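Local atomic coordinates of dopamine N-acetyltransferase-like Protein (Tribolium castaneum, PDB entry 6V3T), a protein that binds acetyl-CoA and probably transfers acyl groups from acyl-CoA to the amine of serotonin and related arylalkylamines. Residues A[157-162]-A[205-210]. Numbering follows the deposited sequence.
Sequences LVKVDA and YKVMTK. With ACO (acetyl coenzyme *a), chain G.
Val158 and Lys210 exchange two backbone hydrogen bonds: Val158 N to Lys210 O is 2.9 Å with an N-H...O angle of 174°, and Lys210 N reaches back to Val158 O. Val160 pairs likewise with Met208 and Ala162 with Lys206, six bonds in all. Lys206 N to Ala162 O, at 3.2 Å, is the longest of the six. Between the hydrogen-bonded pairs, Thr209 CA lies 3.2 Å from Val158 O in a CA-H...O contact. On the face carrying Lys159, Asp161, Val207 and Thr209, Lys159 NZ forms a salt bridge with Asp161 OD2 and another with Glu123, while Asn107 of helix 94-108 donates to Asp161 OD1. The Tyr205 ring turns its edge to Asp161, with CA of Asp161 in the ring plane and 3.7 Å from Tyr205 CE1. Strands 157-162 and 204-211 are antiparallel neighbours in the mixed sheet of the GNAT acetyltransferase fold; 157-162 has the parallel strand 120-129 on its other side, and 204-211 has the antiparallel strand 177-183. Acetyl-CoA comes up to the C-terminal end of 157-162, where its C3P lies 3.1 Å from Asp161 O. Lys159 CG, anti to the backbone N (chi1 169°), packs obliquely on Val207 CG1. Leu157 CD1 meets the methyl Thr209 CG2 at 3.6 Å, both side chains also touching Tyr116; an alanine here would probably remove the methyl's apolar partner across the strands and open a gap beside Tyr116. On the other face Val160 and Met208 point the same way, CG1 of Val160 3.7 Å from CB of Met208. Met208 SD rests 3.9 Å from Ala162 CB, against helix 165-174, which touches Met208 through Ala171 and Ala162 through Thr167 and Gln168.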
# COMPACT_ATOMS: atom_id res chain seq x y z
N LEU A 157 12.34 -10.81 3.06
CA LEU A 157 12.30 -9.39 2.60
C LEU A 157 10.89 -8.82 2.75
O LEU A 157 9.94 -9.43 2.25
CB LEU A 157 12.72 -9.30 1.13
CG LEU A 157 12.95 -7.88 0.61
CD1 LEU A 157 14.42 -7.50 0.74
CD2 LEU A 157 12.50 -7.74 -0.83
N VAL A 158 10.80 -7.64 3.37
CA VAL A 158 9.54 -6.85 3.46
C VAL A 158 9.73 -5.64 2.55
O VAL A 158 10.83 -5.06 2.54
CB VAL A 158 9.21 -6.44 4.91
CG1 VAL A 158 7.95 -5.59 4.99
CG2 VAL A 158 9.10 -7.65 5.82
N LYS A 159 8.68 -5.30 1.80
CA LYS A 159 8.70 -4.20 0.80
C LYS A 159 7.41 -3.40 0.96
O LYS A 159 6.39 -4.00 1.40
CB LYS A 159 8.90 -4.81 -0.59
CG LYS A 159 8.69 -3.86 -1.77
CD LYS A 159 7.36 -4.04 -2.41
CE LYS A 159 6.87 -2.86 -3.21
NZ LYS A 159 5.58 -3.19 -3.85
N VAL A 160 7.46 -2.10 0.66
CA VAL A 160 6.32 -1.15 0.79
C VAL A 160 6.38 -0.11 -0.33
O VAL A 160 7.47 0.51 -0.53
CB VAL A 160 6.30 -0.47 2.17
CG1 VAL A 160 7.61 0.26 2.47
CG2 VAL A 160 5.11 0.47 2.31
N ASP A 161 5.26 0.07 -1.02
CA ASP A 161 5.12 1.14 -2.04
C ASP A 161 4.78 2.41 -1.28
O ASP A 161 3.59 2.66 -1.08
CB ASP A 161 4.09 0.77 -3.11
CG ASP A 161 4.66 -0.13 -4.18
OD1 ASP A 161 5.54 0.33 -4.93
OD2 ASP A 161 4.23 -1.29 -4.25
N ALA A 162 5.80 3.13 -0.83
CA ALA A 162 5.67 4.27 0.11
C ALA A 162 5.35 5.54 -0.67
O ALA A 162 6.29 6.30 -0.98
CB ALA A 162 6.93 4.42 0.93
N TYR A 205 7.75 9.23 -4.70
CA TYR A 205 7.34 7.85 -4.31
C TYR A 205 8.60 7.01 -4.17
O TYR A 205 9.47 7.01 -5.09
CB TYR A 205 6.35 7.29 -5.35
CG TYR A 205 6.31 5.79 -5.55
CD1 TYR A 205 6.03 4.91 -4.52
CD2 TYR A 205 6.45 5.26 -6.82
CE1 TYR A 205 5.95 3.54 -4.73
CE2 TYR A 205 6.37 3.89 -7.05
CZ TYR A 205 6.12 3.03 -6.00
OH TYR A 205 6.05 1.68 -6.24
N LYS A 206 8.73 6.35 -3.02
CA LYS A 206 9.86 5.44 -2.72
C LYS A 206 9.32 4.04 -2.60
O LYS A 206 8.32 3.86 -1.87
CB LYS A 206 10.53 5.81 -1.40
CG LYS A 206 11.51 6.96 -1.46
CD LYS A 206 11.89 7.40 -0.08
CE LYS A 206 13.10 8.30 -0.04
NZ LYS A 206 13.51 8.49 1.37
N VAL A 207 9.95 3.09 -3.29
CA VAL A 207 9.92 1.65 -2.92
C VAL A 207 10.98 1.45 -1.84
O VAL A 207 12.12 1.90 -2.03
CB VAL A 207 10.12 0.74 -4.15
CG1 VAL A 207 10.27 -0.72 -3.75
CG2 VAL A 207 8.97 0.89 -5.13
N MET A 208 10.57 0.87 -0.71
CA MET A 208 11.40 0.74 0.51
C MET A 208 11.31 -0.71 0.99
O MET A 208 10.30 -1.37 0.73
CB MET A 208 10.93 1.70 1.61
CG MET A 208 10.88 3.14 1.13
SD MET A 208 10.51 4.36 2.43
CE MET A 208 12.13 4.51 3.18
N THR A 209 12.34 -1.15 1.69
CA THR A 209 12.69 -2.57 1.85
C THR A 209 13.46 -2.76 3.16
O THR A 209 14.30 -1.89 3.48
CB THR A 209 13.50 -3.02 0.63
OG1 THR A 209 12.54 -3.65 -0.22
CG2 THR A 209 14.65 -3.94 0.96
N LYS A 210 13.20 -3.86 3.86
CA LYS A 210 14.06 -4.34 4.95
C LYS A 210 14.18 -5.85 4.85
O LYS A 210 13.19 -6.50 4.45
CB LYS A 210 13.48 -3.95 6.31
CG LYS A 210 14.53 -3.83 7.41
CD LYS A 210 13.94 -3.67 8.78
CE LYS A 210 14.97 -3.72 9.88
NZ LYS A 210 14.42 -4.39 11.08
N1A ACO G . 2.60 15.93 8.99
C2A ACO G . 3.89 15.61 9.12
N3A ACO G . 4.30 14.40 9.54
C4A ACO G . 3.42 13.44 9.85
C5A ACO G . 2.00 13.73 9.74
C6A ACO G . 1.63 15.07 9.28
N6A ACO G . 0.34 15.39 9.16
N7A ACO G . 1.35 12.64 10.11
C8A ACO G . 2.27 11.71 10.44
N9A ACO G . 3.50 12.21 10.30
C1B ACO G . 4.72 11.45 10.54
C2B ACO G . 5.12 11.40 11.99
O2B ACO G . 6.03 12.44 12.31
C3B ACO G . 5.78 10.04 12.04
O3B ACO G . 7.09 10.15 11.55
P3B ACO G . 8.29 10.15 12.59
O7A ACO G . 9.37 10.98 11.93
O8A ACO G . 7.62 10.83 13.77
O9A ACO G . 8.59 8.65 12.68
C4B ACO G . 5.03 9.19 11.05
O4B ACO G . 4.40 10.11 10.20
C5B ACO G . 4.01 8.32 11.70
O5B ACO G . 2.82 9.02 11.97
P1A ACO G . 1.59 8.11 12.40
O1A ACO G . 2.13 6.86 13.06
O2A ACO G . 0.51 8.87 13.09
O3A ACO G . 1.00 7.79 10.95
P2A ACO G . -0.57 8.02 10.70
O4A ACO G . -1.30 7.30 11.81
O5A ACO G . -0.81 9.50 10.55
O6A ACO G . -0.64 7.38 9.18
CBP ACO G . -1.45 7.74 6.81
CCP ACO G . -1.78 7.52 8.29
CDP ACO G . -0.12 7.08 6.50
CEP ACO G . -1.39 9.25 6.62
CAP ACO G . -2.56 7.20 5.83
OAP ACO G . -3.70 8.06 5.90
C9P ACO G . -2.21 7.04 4.30
O9P ACO G . -2.49 7.92 3.49
N8P ACO G . -1.61 5.88 3.88
C7P ACO G . -1.16 5.61 2.51
C6P ACO G . 0.29 5.10 2.38
C5P ACO G . 0.47 3.91 1.45
O5P ACO G . 0.89 2.85 1.85
N4P ACO G . 0.20 4.10 0.16
C3P ACO G . 0.49 3.12 -0.90
C2P ACO G . -0.70 2.60 -1.75
S1P ACO G . -0.76 3.27 -3.39
C ACO G . -2.40 3.20 -3.81
O ACO G . -3.11 2.27 -3.45
CH3 ACO G . -3.03 4.28 -4.65